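Local coordinates for valine-pyruvate aminotransferase (Salmonella typhimurium, PDB 3G7Q), which probably transfers the amino group of L-valine to pyruvate, yielding 3-methyl-2-oxobutanoate and L-alanine, with pyridoxal 5'-phosphate as cofactor, at residues A[42-47]-A[305-310]; A[214-219]-A[240-245]; A[256-261]-A[285-290]; A[322-327]-A[398-403]. All coordinates share one frame; numbering follows the deposited sequence.

Interaction 1: residues A[42-47]-A[305-310]; sequences AHIPAM and TVIKPF. With EDO (1,2-ethanediol), chain E.
Residues 42-47 run through a loop into the first turn of helix 45-61 and lie against one side of the long helix 299-325. A42 makes the first touch: its CB meets the F310 ring near CE1 at 3.5 Å, approaching obliquely, while its backbone N is hydrogen-bonded to the hydroxyl of Y311. H43 turns the other way and packs on N70 of the second subunit.

I44, at the N-cap position of helix 45-61, carries the centre of the contact. With its CG1 anti to the carbonyl carbon (chi1 -58°) and CD1 extended beyond, it reaches tip to tip toward F310. Its CG1 sits over the middle of the ring, 3.6 Å from the centroid and 10° off the normal, a CH-pi contact, and its CD1 lies 3.6 Å from F310 CG. The ring is held out to receive it because F310 CG is anti to its own backbone N.

The small A46 adds CB against V306 CG1 at 4.0 Å. M47, a selenomethionine, has a chain folded at both chi2 and chi3, and this brings SE within 3.7 Å of V306 CG1. SE also lies 4.0 Å from I307 CG1, the two side chains crossing at about a right angle. On the far side of helix 299-325, K308 NZ donates to O1 of an ethanediol, probably left from crystallisation, at 2.7 Å.

No hydrogen bond joins the two segments, so the contact depends on the fit of aliphatic carbons, selenium and one aromatic face rather than on directed polar bonds.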
loop_
_atom_site.group_PDB
_atom_site.type_symbol
_atom_site.label_atom_id
_atom_site.label_comp_id
_atom_site.label_asym_id
_atom_site.label_seq_id
_atom_site.Cartn_x
_atom_site.Cartn_y
_atom_site.Cartn_z
ATOM N N ALA A 42 -16.304 10.695 10.647
ATOM C CA ALA A 42 -17.008 11.942 10.472
ATOM C C ALA A 42 -16.095 13.061 10.024
ATOM O O ALA A 42 -14.878 12.956 10.114
ATOM C CB ALA A 42 -17.664 12.322 11.817
ATOM N N HIS A 43 -16.691 14.119 9.481
ATOM C CA HIS A 43 -15.968 15.351 9.191
ATOM C C HIS A 43 -16.302 16.325 10.313
ATOM O O HIS A 43 -17.299 17.034 10.248
ATOM C CB HIS A 43 -16.369 15.930 7.848
ATOM C CG HIS A 43 -16.045 15.029 6.715
ATOM N ND1 HIS A 43 -14.775 14.939 6.189
ATOM C CD2 HIS A 43 -16.810 14.152 6.027
ATOM C CE1 HIS A 43 -14.782 14.058 5.204
ATOM N NE2 HIS A 43 -16.002 13.567 5.085
ATOM N N ILE A 44 -15.456 16.363 11.334
ATOM C CA ILE A 44 -15.706 17.186 12.498
ATOM C C ILE A 44 -15.239 18.570 12.156
ATOM O O ILE A 44 -14.050 18.763 11.820
ATOM C CB ILE A 44 -14.996 16.633 13.755
ATOM C CG1 ILE A 44 -15.453 15.190 14.026
ATOM C CG2 ILE A 44 -15.212 17.574 14.935
ATOM C CD1 ILE A 44 -14.729 14.476 15.208
ATOM N N PRO A 45 -16.156 19.561 12.205
ATOM C CA PRO A 45 -15.735 20.930 11.816
ATOM C C PRO A 45 -14.448 21.438 12.454
ATOM O O PRO A 45 -13.600 21.972 11.738
ATOM C CB PRO A 45 -16.942 21.784 12.219
ATOM C CG PRO A 45 -18.090 20.858 12.062
ATOM C CD PRO A 45 -17.593 19.521 12.540
ATOM N N ALA A 46 -14.280 21.240 13.769
ATOM C CA ALA A 46 -13.080 21.679 14.460
ATOM C C ALA A 46 -11.834 20.968 13.941
ATOM O O ALA A 46 -10.738 21.573 13.876
ATOM C CB ALA A 46 -13.225 21.485 15.998
HETATM N N MSE A 47 -11.980 19.701 13.566
HETATM C CA MSE A 47 -10.845 18.928 13.012
HETATM C C MSE A 47 -10.516 19.387 11.600
HETATM O O MSE A 47 -9.337 19.505 11.251
HETATM C CB MSE A 47 -11.103 17.420 13.063
HETATM C CG MSE A 47 -11.210 16.869 14.477
HETATM SE SE MSE A 47 -9.633 17.142 15.579
HETATM C CE MSE A 47 -8.360 16.150 14.498
ATOM N N THR A 305 -10.183 15.689 23.572
ATOM C CA THR A 305 -11.060 16.855 23.773
ATOM C C THR A 305 -11.929 17.280 22.605
ATOM O O THR A 305 -12.851 18.067 22.785
ATOM C CB THR A 305 -10.201 18.058 24.207
ATOM O OG1 THR A 305 -9.416 18.514 23.117
ATOM C CG2 THR A 305 -9.280 17.663 25.372
ATOM N N VAL A 306 -11.665 16.754 21.425
ATOM C CA VAL A 306 -12.449 17.135 20.247
ATOM C C VAL A 306 -13.122 15.915 19.617
ATOM O O VAL A 306 -14.346 15.871 19.452
ATOM C CB VAL A 306 -11.568 17.846 19.204
ATOM C CG1 VAL A 306 -12.360 18.120 17.906
ATOM C CG2 VAL A 306 -10.992 19.149 19.779
ATOM N N ILE A 307 -12.315 14.912 19.304
ATOM C CA ILE A 307 -12.819 13.709 18.658
ATOM C C ILE A 307 -13.744 12.881 19.559
ATOM O O ILE A 307 -14.903 12.659 19.202
ATOM C CB ILE A 307 -11.653 12.843 18.142
ATOM C CG1 ILE A 307 -10.882 13.595 17.037
ATOM C CG2 ILE A 307 -12.166 11.500 17.614
ATOM C CD1 ILE A 307 -9.614 12.901 16.565
ATOM N N LYS A 308 -13.254 12.424 20.703
ATOM C CA LYS A 308 -14.088 11.583 21.550
ATOM C C LYS A 308 -15.455 12.227 21.888
ATOM O O LYS A 308 -16.488 11.588 21.735
ATOM C CB LYS A 308 -13.340 11.214 22.839
ATOM C CG LYS A 308 -14.173 10.387 23.803
ATOM C CD LYS A 308 -13.358 9.983 25.014
ATOM C CE LYS A 308 -14.251 9.545 26.157
ATOM N NZ LYS A 308 -13.466 9.078 27.350
ATOM N N PRO A 309 -15.470 13.480 22.360
ATOM C CA PRO A 309 -16.796 14.050 22.698
ATOM C C PRO A 309 -17.764 14.192 21.530
ATOM O O PRO A 309 -18.983 14.111 21.721
ATOM C CB PRO A 309 -16.471 15.427 23.280
ATOM C CG PRO A 309 -15.036 15.471 23.433
ATOM C CD PRO A 309 -14.384 14.427 22.662
ATOM N N PHE A 310 -17.232 14.470 20.345
ATOM C CA PHE A 310 -18.054 14.559 19.153
ATOM C C PHE A 310 -18.776 13.241 18.907
ATOM O O PHE A 310 -19.987 13.227 18.709
ATOM C CB PHE A 310 -17.215 14.907 17.917
ATOM C CG PHE A 310 -18.010 14.883 16.627
ATOM C CD1 PHE A 310 -18.188 13.707 15.914
ATOM C CD2 PHE A 310 -18.556 16.055 16.139
ATOM C CE1 PHE A 310 -18.941 13.722 14.717
ATOM C CE2 PHE A 310 -19.281 16.060 14.975
ATOM C CZ PHE A 310 -19.468 14.896 14.279
HETATM C C1 EDO E . -16.933 8.297 28.650
HETATM O O1 EDO E . -15.578 7.792 28.419
HETATM C C2 EDO E . -17.504 9.081 27.454
HETATM O O2 EDO E . -17.419 10.509 27.737
#

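Interaction 2: residues A[214-219]-A[240-245]; sequences IPLVID and PNIILC
Strands 216-219 and 242-245 run side by side in the same direction, in register from L216-I242 to D219-C245. L216 and I218 each donate N and accept with O, the straightest bond being L216 N to N241 O (173° at the hydrogen).

The side chains alternate between two faces. On one, I243 has CG1 anti to the carbonyl carbon (chi1 -57°) and lies alongside P215 and V217, its CD1 3.6 Å from P215 CB and 4.0 Å from V217 CG2. F111 and L114 of helix 107-118 pack on V217 there, and F118 on I243. On the other face, I218 crosses I242 obliquely. I218 has CG1 anti to the carbonyl carbon (chi1 -52°), and its CD1, extended beyond, meets I242 CG2, itself anti to its own backbone N, at 3.9 Å. Helix 199-211 packs on L216 and I242.

Before the strands begin, N241 swings CG anti to its backbone N so that ND2 donates to I214 O at 2.9 Å from above the carbonyl plane.

Parallel neighbours with helices packed on both faces belong to the central seven-stranded sheet, order 1-7-6-5-4-2-3, of the large domain of class I aminotransferases.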
loop_
_atom_site.group_PDB
_atom_site.type_symbol
_atom_site.label_atom_id
_atom_site.label_comp_id
_atom_site.label_asym_id
_atom_site.label_seq_id
_atom_site.Cartn_x
_atom_site.Cartn_y
_atom_site.Cartn_z
ATOM N N ILE A 214 2.265 -17.942 21.129
ATOM C CA ILE A 214 1.742 -17.308 19.923
ATOM C C ILE A 214 1.398 -15.869 20.274
ATOM O O ILE A 214 1.100 -15.579 21.437
ATOM C CB ILE A 214 0.514 -18.038 19.356
ATOM C CG1 ILE A 214 -0.619 -18.101 20.384
ATOM C CG2 ILE A 214 0.912 -19.448 18.874
ATOM C CD1 ILE A 214 -1.845 -18.779 19.863
ATOM N N PRO A 215 1.468 -14.962 19.282
ATOM C CA PRO A 215 1.173 -13.561 19.575
ATOM C C PRO A 215 -0.291 -13.247 19.808
ATOM O O PRO A 215 -1.178 -13.920 19.262
ATOM C CB PRO A 215 1.592 -12.832 18.292
ATOM C CG PRO A 215 1.499 -13.873 17.210
ATOM C CD PRO A 215 1.839 -15.175 17.869
ATOM N N LEU A 216 -0.525 -12.208 20.599
ATOM C CA LEU A 216 -1.862 -11.648 20.777
ATOM C C LEU A 216 -1.863 -10.365 19.981
ATOM O O LEU A 216 -1.121 -9.456 20.295
ATOM C CB LEU A 216 -2.166 -11.340 22.233
ATOM C CG LEU A 216 -3.483 -10.620 22.531
ATOM C CD1 LEU A 216 -4.681 -11.379 21.937
ATOM C CD2 LEU A 216 -3.628 -10.373 24.069
ATOM N N VAL A 217 -2.694 -10.310 18.943
ATOM C CA VAL A 217 -2.741 -9.176 18.045
ATOM C C VAL A 217 -3.957 -8.347 18.424
ATOM O O VAL A 217 -5.064 -8.887 18.515
ATOM C CB VAL A 217 -2.827 -9.646 16.569
ATOM C CG1 VAL A 217 -2.795 -8.456 15.629
ATOM C CG2 VAL A 217 -1.669 -10.607 16.239
ATOM N N ILE A 218 -3.745 -7.054 18.674
ATOM C CA ILE A 218 -4.817 -6.130 19.063
ATOM C C ILE A 218 -4.921 -4.972 18.069
ATOM O O ILE A 218 -3.982 -4.197 17.892
ATOM C CB ILE A 218 -4.621 -5.546 20.481
ATOM C CG1 ILE A 218 -4.381 -6.669 21.498
ATOM C CG2 ILE A 218 -5.840 -4.684 20.856
ATOM C CD1 ILE A 218 -3.978 -6.195 22.937
ATOM N N ASP A 219 -6.056 -4.886 17.395
ATOM C CA ASP A 219 -6.309 -3.808 16.474
ATOM C C ASP A 219 -6.866 -2.621 17.283
ATOM O O ASP A 219 -7.983 -2.695 17.806
ATOM C CB ASP A 219 -7.290 -4.226 15.410
ATOM C CG ASP A 219 -7.427 -3.173 14.319
ATOM O OD1 ASP A 219 -6.862 -2.069 14.472
ATOM O OD2 ASP A 219 -8.062 -3.483 13.303
ATOM N N PRO A 240 6.044 -7.546 25.156
ATOM C CA PRO A 240 6.669 -8.082 23.931
ATOM C C PRO A 240 5.941 -9.201 23.161
ATOM O O PRO A 240 6.331 -9.469 22.025
ATOM C CB PRO A 240 8.025 -8.581 24.439
ATOM C CG PRO A 240 8.315 -7.713 25.602
ATOM C CD PRO A 240 6.975 -7.597 26.293
ATOM N N ASN A 241 4.935 -9.853 23.750
ATOM C CA ASN A 241 4.151 -10.866 23.031
ATOM C C ASN A 241 2.877 -10.279 22.419
ATOM O O ASN A 241 2.012 -11.019 21.932
ATOM C CB ASN A 241 3.768 -12.027 23.938
ATOM C CG ASN A 241 3.348 -13.270 23.162
ATOM O OD1 ASN A 241 4.008 -13.648 22.216
ATOM N ND2 ASN A 241 2.257 -13.910 23.572
ATOM N N ILE A 242 2.733 -8.962 22.481
ATOM C CA ILE A 242 1.566 -8.307 21.903
ATOM C C ILE A 242 1.965 -7.570 20.632
ATOM O O ILE A 242 3.046 -6.987 20.542
ATOM C CB ILE A 242 0.887 -7.371 22.901
ATOM C CG1 ILE A 242 0.230 -8.221 23.990
ATOM C CG2 ILE A 242 -0.173 -6.507 22.189
ATOM C CD1 ILE A 242 -0.411 -7.468 25.039
ATOM N N ILE A 243 1.106 -7.653 19.632
ATOM C CA ILE A 243 1.277 -6.926 18.379
ATOM C C ILE A 243 0.107 -5.950 18.345
ATOM O O ILE A 243 -1.036 -6.369 18.295
ATOM C CB ILE A 243 1.264 -7.842 17.150
ATOM C CG1 ILE A 243 2.353 -8.946 17.258
ATOM C CG2 ILE A 243 1.497 -7.019 15.858
ATOM C CD1 ILE A 243 2.262 -9.982 16.138
ATOM N N LEU A 244 0.406 -4.654 18.347
ATOM C CA LEU A 244 -0.609 -3.610 18.431
ATOM C C LEU A 244 -0.680 -2.818 17.130
ATOM O O LEU A 244 0.327 -2.230 16.739
ATOM C CB LEU A 244 -0.238 -2.715 19.615
ATOM C CG LEU A 244 -1.044 -1.485 20.017
ATOM C CD1 LEU A 244 -2.486 -1.858 20.173
ATOM C CD2 LEU A 244 -0.450 -0.927 21.327
ATOM N N CYS A 245 -1.858 -2.775 16.487
ATOM C CA CYS A 245 -2.030 -2.073 15.215
ATOM C C CYS A 245 -2.776 -0.776 15.462
ATOM O O CYS A 245 -3.837 -0.783 16.092
ATOM C CB CYS A 245 -2.795 -2.919 14.216
ATOM S SG CYS A 245 -1.931 -4.488 13.884
#

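Interaction 3: residues A[256-261]-A[285-290]; sequences SRCGII and MGPAMM
Residues 256-261 pass from an extended loop into strand 259-262 beside the first turns of helix 285-295, and the two backbones come nearest at S256 and G286, whose CA atoms are 5.1 Å apart. G286 has only its backbone to present at this point, and its CA meets S256 CB at 4.0 Å. The OG of S256, between its backbone N and carbonyl carbon (chi1 73°), is engaged by the carbonyl oxygen of L253. A water bridges the two backbones beside this spot, accepting from G286 N at 3.0 Å and more distantly from R257 N.

Further along, C258 has SG anti to its backbone N (chi1 -164°), which sets the sulfur against CG and CD of the P287 ring, 4.1 Å from P287 CD. The same SG lies 4.3 Å from SE of the selenomethionine M290. M290 stretches out from the helix and bends at chi3, and its end meets I260 tip to tip: CD1 of I260 is 3.9 Å from M290 SE and as far from its CE. No hydrogen bond links the segments directly.

The contact thus joins strand 259-262, which runs between strands 101-104 and 242-247, to helix 285-295. Helix 77-92 adds L80 and L84 around P287, M290 and I260, while M285, A288 and M289 pack on helix 45-61 or helix 63-69, with L68 of the second subunit also touching M285 and M289.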
loop_
_atom_site.group_PDB
_atom_site.type_symbol
_atom_site.label_atom_id
_atom_site.label_comp_id
_atom_site.label_asym_id
_atom_site.label_seq_id
_atom_site.Cartn_x
_atom_site.Cartn_y
_atom_site.Cartn_z
ATOM N N SER A 256 -5.083 9.707 4.024
ATOM C CA SER A 256 -3.667 9.433 4.272
ATOM C C SER A 256 -3.596 7.914 4.357
ATOM O O SER A 256 -4.603 7.236 4.500
ATOM C CB SER A 256 -3.177 9.994 5.583
ATOM O OG SER A 256 -3.705 9.205 6.644
ATOM N N ARG A 257 -2.418 7.350 4.305
ATOM C CA ARG A 257 -2.349 5.894 4.334
ATOM C C ARG A 257 -1.264 5.576 5.278
ATOM O O ARG A 257 -0.121 5.374 4.851
ATOM C CB ARG A 257 -2.045 5.360 2.927
ATOM C CG ARG A 257 -3.229 5.362 1.985
ATOM C CD ARG A 257 -4.299 4.377 2.430
ATOM N NE ARG A 257 -5.343 4.212 1.427
ATOM C CZ ARG A 257 -6.330 5.073 1.200
ATOM N NH1 ARG A 257 -6.419 6.208 1.885
ATOM N NH2 ARG A 257 -7.229 4.809 0.254
ATOM N N CYS A 258 -1.600 5.569 6.568
ATOM C CA CYS A 258 -0.586 5.339 7.563
ATOM C C CYS A 258 -0.990 4.399 8.707
ATOM O O CYS A 258 -1.598 4.823 9.690
ATOM C CB CYS A 258 -0.135 6.676 8.105
ATOM S SG CYS A 258 1.379 6.509 8.966
ATOM N N GLY A 259 -0.654 3.127 8.530
ATOM C CA GLY A 259 -0.852 2.080 9.521
ATOM C C GLY A 259 0.419 1.938 10.350
ATOM O O GLY A 259 1.532 2.166 9.859
ATOM N N ILE A 260 0.260 1.587 11.623
ATOM C CA ILE A 260 1.379 1.465 12.534
ATOM C C ILE A 260 1.310 0.115 13.224
ATOM O O ILE A 260 0.231 -0.283 13.653
ATOM C CB ILE A 260 1.286 2.570 13.599
ATOM C CG1 ILE A 260 1.402 3.954 12.948
ATOM C CG2 ILE A 260 2.335 2.389 14.678
ATOM C CD1 ILE A 260 0.910 5.094 13.832
ATOM N N ILE A 261 2.428 -0.588 13.333
ATOM C CA ILE A 261 2.468 -1.865 14.047
ATOM C C ILE A 261 3.494 -1.743 15.148
ATOM O O ILE A 261 4.635 -1.315 14.909
ATOM C CB ILE A 261 2.851 -3.051 13.157
ATOM C CG1 ILE A 261 1.808 -3.274 12.064
ATOM C CG2 ILE A 261 3.010 -4.327 13.972
ATOM C CD1 ILE A 261 2.302 -4.258 10.982
HETATM N N MSE A 285 2.812 12.099 3.364
HETATM C CA MSE A 285 2.026 13.154 3.981
HETATM C C MSE A 285 1.493 12.766 5.388
HETATM O O MSE A 285 1.583 13.559 6.326
HETATM C CB MSE A 285 0.911 13.561 3.035
HETATM C CG MSE A 285 0.479 14.968 3.205
HETATM SE SE MSE A 285 1.895 16.267 2.770
HETATM C CE MSE A 285 1.225 17.328 3.937
ATOM N N GLY A 286 0.996 11.536 5.518
ATOM C CA GLY A 286 0.506 11.010 6.811
ATOM C C GLY A 286 1.572 11.060 7.888
ATOM O O GLY A 286 1.370 11.715 8.917
ATOM N N PRO A 287 2.695 10.353 7.680
ATOM C CA PRO A 287 3.777 10.434 8.647
ATOM C C PRO A 287 4.226 11.855 8.982
ATOM O O PRO A 287 4.490 12.137 10.162
ATOM C CB PRO A 287 4.910 9.648 7.983
ATOM C CG PRO A 287 4.222 8.712 7.048
ATOM C CD PRO A 287 2.988 9.403 6.594
ATOM N N ALA A 288 4.289 12.749 7.988
ATOM C CA ALA A 288 4.733 14.120 8.237
ATOM C C ALA A 288 3.728 14.855 9.117
ATOM O O ALA A 288 4.111 15.564 10.065
ATOM C CB ALA A 288 4.983 14.886 6.906
HETATM N N MSE A 289 2.448 14.678 8.827
HETATM C CA MSE A 289 1.404 15.303 9.635
HETATM C C MSE A 289 1.430 14.781 11.062
HETATM O O MSE A 289 1.271 15.553 12.002
HETATM C CB MSE A 289 0.024 15.080 9.014
HETATM C CG MSE A 289 -0.124 15.863 7.714
HETATM SE SE MSE A 289 -1.800 15.460 6.890
HETATM C CE MSE A 289 -3.022 16.614 7.949
HETATM N N MSE A 290 1.620 13.475 11.226
HETATM C CA MSE A 290 1.720 12.894 12.567
HETATM C C MSE A 290 2.915 13.447 13.327
HETATM O O MSE A 290 2.800 13.781 14.504
HETATM C CB MSE A 290 1.869 11.383 12.510
HETATM C CG MSE A 290 0.616 10.648 12.169
HETATM SE SE MSE A 290 0.831 8.764 12.635
HETATM C CE MSE A 290 1.183 8.949 14.133
HETATM O O HOH W 1 -0.214 9.606 3.520
#

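Interaction 4: residues A[322-327]-A[398-403]; sequences IRRYLS and KIEAGV
This helix-helix contact belongs to the C-terminal small domain of the class I aminotransferase fold: the C-terminal end region of the long helix 299-325 lies against an early part of the C-terminal helix 396-416. The inner part of the contact is apolar and its outer part is charged.

Inside, V403 points at the other helix and divides its branches. Its CG1, anti to the backbone N (chi1 166°), meets Y325 CD2 at 3.6 Å, approaching the ring obliquely, and its CG2 lies 4.0 Å from I322 CG1, those two side chains crossing at about a right angle. I322 also touches L342 and L344 of strand 341-345, so the helix is packed on a sheet at the same level. The backbone oxygen of I322 accepts from both Y325 N and L326 N.

Toward solvent, beside the partly exposed Y325 and the exposed R324, stands E400, with CG anti to its backbone N (chi1 -178°) and the chain extended beyond it, so that the carboxylate reaches across to two side chains of segment 322-327. R324 bends at chi3 and grips it end-on in a salt bridge. R324 NH2 donates to E400 OE1 at 3.0 Å and R324 NH1 to E400 OE2 at 3.0 Å; both oxygens are met from above the carboxylate plane, and the guanidinium and carboxylate planes are 60° apart. Two donors therefore share OE2, which would favour the charged form of E400. The second is Y325 OH, which donates to the anti lone pair of E400 OE2 at 2.7 Å, that oxygen lying in the plane of the ring at its edge.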
loop_
_atom_site.group_PDB
_atom_site.type_symbol
_atom_site.label_atom_id
_atom_site.label_comp_id
_atom_site.label_asym_id
_atom_site.label_seq_id
_atom_site.Cartn_x
_atom_site.Cartn_y
_atom_site.Cartn_z
ATOM N N ILE A 322 -33.150 5.951 17.100
ATOM C CA ILE A 322 -33.552 4.552 16.963
ATOM C C ILE A 322 -34.690 4.213 17.915
ATOM O O ILE A 322 -35.703 3.617 17.520
ATOM C CB ILE A 322 -32.362 3.581 17.201
ATOM C CG1 ILE A 322 -31.317 3.710 16.068
ATOM C CG2 ILE A 322 -32.851 2.111 17.316
ATOM C CD1 ILE A 322 -30.025 2.955 16.354
ATOM N N ARG A 323 -34.532 4.596 19.173
ATOM C CA ARG A 323 -35.540 4.266 20.184
ATOM C C ARG A 323 -36.902 4.960 19.987
ATOM O O ARG A 323 -37.923 4.485 20.515
ATOM C CB ARG A 323 -34.953 4.508 21.568
ATOM C CG ARG A 323 -33.875 3.480 21.926
ATOM C CD ARG A 323 -34.507 2.165 22.278
ATOM N NE ARG A 323 -33.548 1.066 22.530
ATOM C CZ ARG A 323 -33.439 -0.075 21.860
ATOM N NH1 ARG A 323 -34.248 -0.365 20.843
ATOM N NH2 ARG A 323 -32.528 -0.961 22.264
ATOM N N ARG A 324 -36.951 6.039 19.215
ATOM C CA ARG A 324 -38.254 6.637 18.868
ATOM C C ARG A 324 -39.029 5.732 17.945
ATOM O O ARG A 324 -40.246 5.805 17.903
ATOM C CB ARG A 324 -38.097 7.998 18.234
ATOM C CG ARG A 324 -37.735 9.053 19.277
ATOM C CD ARG A 324 -37.892 10.456 18.788
ATOM N NE ARG A 324 -36.786 10.904 17.983
ATOM C CZ ARG A 324 -36.834 11.179 16.680
ATOM N NH1 ARG A 324 -37.951 11.079 15.951
ATOM N NH2 ARG A 324 -35.722 11.595 16.105
ATOM N N TYR A 325 -38.320 4.866 17.219
ATOM C CA TYR A 325 -38.948 3.967 16.218
ATOM C C TYR A 325 -38.976 2.503 16.575
ATOM O O TYR A 325 -39.865 1.776 16.090
ATOM C CB TYR A 325 -38.217 4.122 14.874
ATOM C CG TYR A 325 -38.439 5.460 14.212
ATOM C CD1 TYR A 325 -39.540 5.664 13.394
ATOM C CD2 TYR A 325 -37.559 6.548 14.431
ATOM C CE1 TYR A 325 -39.762 6.880 12.799
ATOM C CE2 TYR A 325 -37.803 7.777 13.861
ATOM C CZ TYR A 325 -38.900 7.926 13.019
ATOM O OH TYR A 325 -39.169 9.131 12.403
ATOM N N LEU A 326 -37.996 2.044 17.366
ATOM C CA LEU A 326 -37.836 0.623 17.677
ATOM C C LEU A 326 -37.483 0.408 19.129
ATOM O O LEU A 326 -36.486 0.957 19.585
ATOM C CB LEU A 326 -36.692 0.074 16.817
ATOM C CG LEU A 326 -36.925 -0.078 15.305
ATOM C CD1 LEU A 326 -35.565 -0.162 14.529
ATOM C CD2 LEU A 326 -37.776 -1.278 15.003
ATOM N N SER A 327 -38.279 -0.387 19.846
ATOM C CA SER A 327 -37.975 -0.730 21.250
ATOM C C SER A 327 -37.115 -1.973 21.312
ATOM O O SER A 327 -36.774 -2.546 20.294
ATOM C CB SER A 327 -39.254 -1.012 22.029
ATOM O OG SER A 327 -39.771 -2.283 21.724
ATOM N N LYS A 398 -30.473 12.157 7.776
ATOM C CA LYS A 398 -30.260 10.937 6.987
ATOM C C LYS A 398 -30.443 9.707 7.873
ATOM O O LYS A 398 -31.073 8.757 7.471
ATOM C CB LYS A 398 -28.876 10.915 6.347
ATOM C CG LYS A 398 -28.728 11.901 5.189
ATOM C CD LYS A 398 -29.531 11.466 3.978
ATOM N N ILE A 399 -29.900 9.768 9.077
ATOM C CA ILE A 399 -30.085 8.696 10.062
ATOM C C ILE A 399 -31.561 8.465 10.311
ATOM O O ILE A 399 -32.047 7.330 10.198
ATOM C CB ILE A 399 -29.395 8.997 11.398
ATOM C CG1 ILE A 399 -27.861 9.056 11.247
ATOM C CG2 ILE A 399 -29.772 7.944 12.440
ATOM C CD1 ILE A 399 -27.196 7.774 10.962
ATOM N N GLU A 400 -32.308 9.533 10.572
ATOM C CA GLU A 400 -33.702 9.350 10.882
ATOM C C GLU A 400 -34.503 8.791 9.710
ATOM O O GLU A 400 -35.374 7.948 9.924
ATOM C CB GLU A 400 -34.336 10.633 11.361
ATOM C CG GLU A 400 -35.785 10.371 11.722
ATOM C CD GLU A 400 -36.356 11.318 12.709
ATOM O OE1 GLU A 400 -35.620 12.188 13.217
ATOM O OE2 GLU A 400 -37.562 11.156 12.986
ATOM N N ALA A 401 -34.224 9.265 8.496
ATOM C CA ALA A 401 -34.915 8.741 7.324
ATOM C C ALA A 401 -34.623 7.247 7.153
ATOM O O ALA A 401 -35.529 6.477 6.811
ATOM C CB ALA A 401 -34.525 9.527 6.067
ATOM N N GLY A 402 -33.375 6.843 7.375
ATOM C CA GLY A 402 -32.988 5.414 7.281
ATOM C C GLY A 402 -33.659 4.558 8.345
ATOM O O GLY A 402 -34.153 3.446 8.073
ATOM N N VAL A 403 -33.669 5.062 9.572
ATOM C CA VAL A 403 -34.268 4.366 10.721
ATOM C C VAL A 403 -35.768 4.216 10.538
ATOM O O VAL A 403 -36.336 3.157 10.840
ATOM C CB VAL A 403 -33.895 5.068 12.070
ATOM C CG1 VAL A 403 -34.777 4.583 13.227
ATOM C CG2 VAL A 403 -32.387 4.850 12.372
#

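How the interactions relate
Interactions 2 and 3 are buried and meet each other: strands 242-247 and 259-262 are antiparallel neighbours in the seven-stranded sheet, and I243 CG2 packs on I261 CG2 at 3.6 Å. Interactions 1 and 4, both partly buried, share helix 299-325, their centres about 23 Å apart. Their chemistry follows their place. Interaction 2 is built on backbone hydrogen bonds between strands, whereas interactions 1 and 3 are apolar, each using selenomethionine, with a bridging water in interaction 3. Interaction 4 alone adds a salt bridge, at the more exposed side of its helix pair. Helix 45-61 ties interaction 1 to the surroundings of interaction 3.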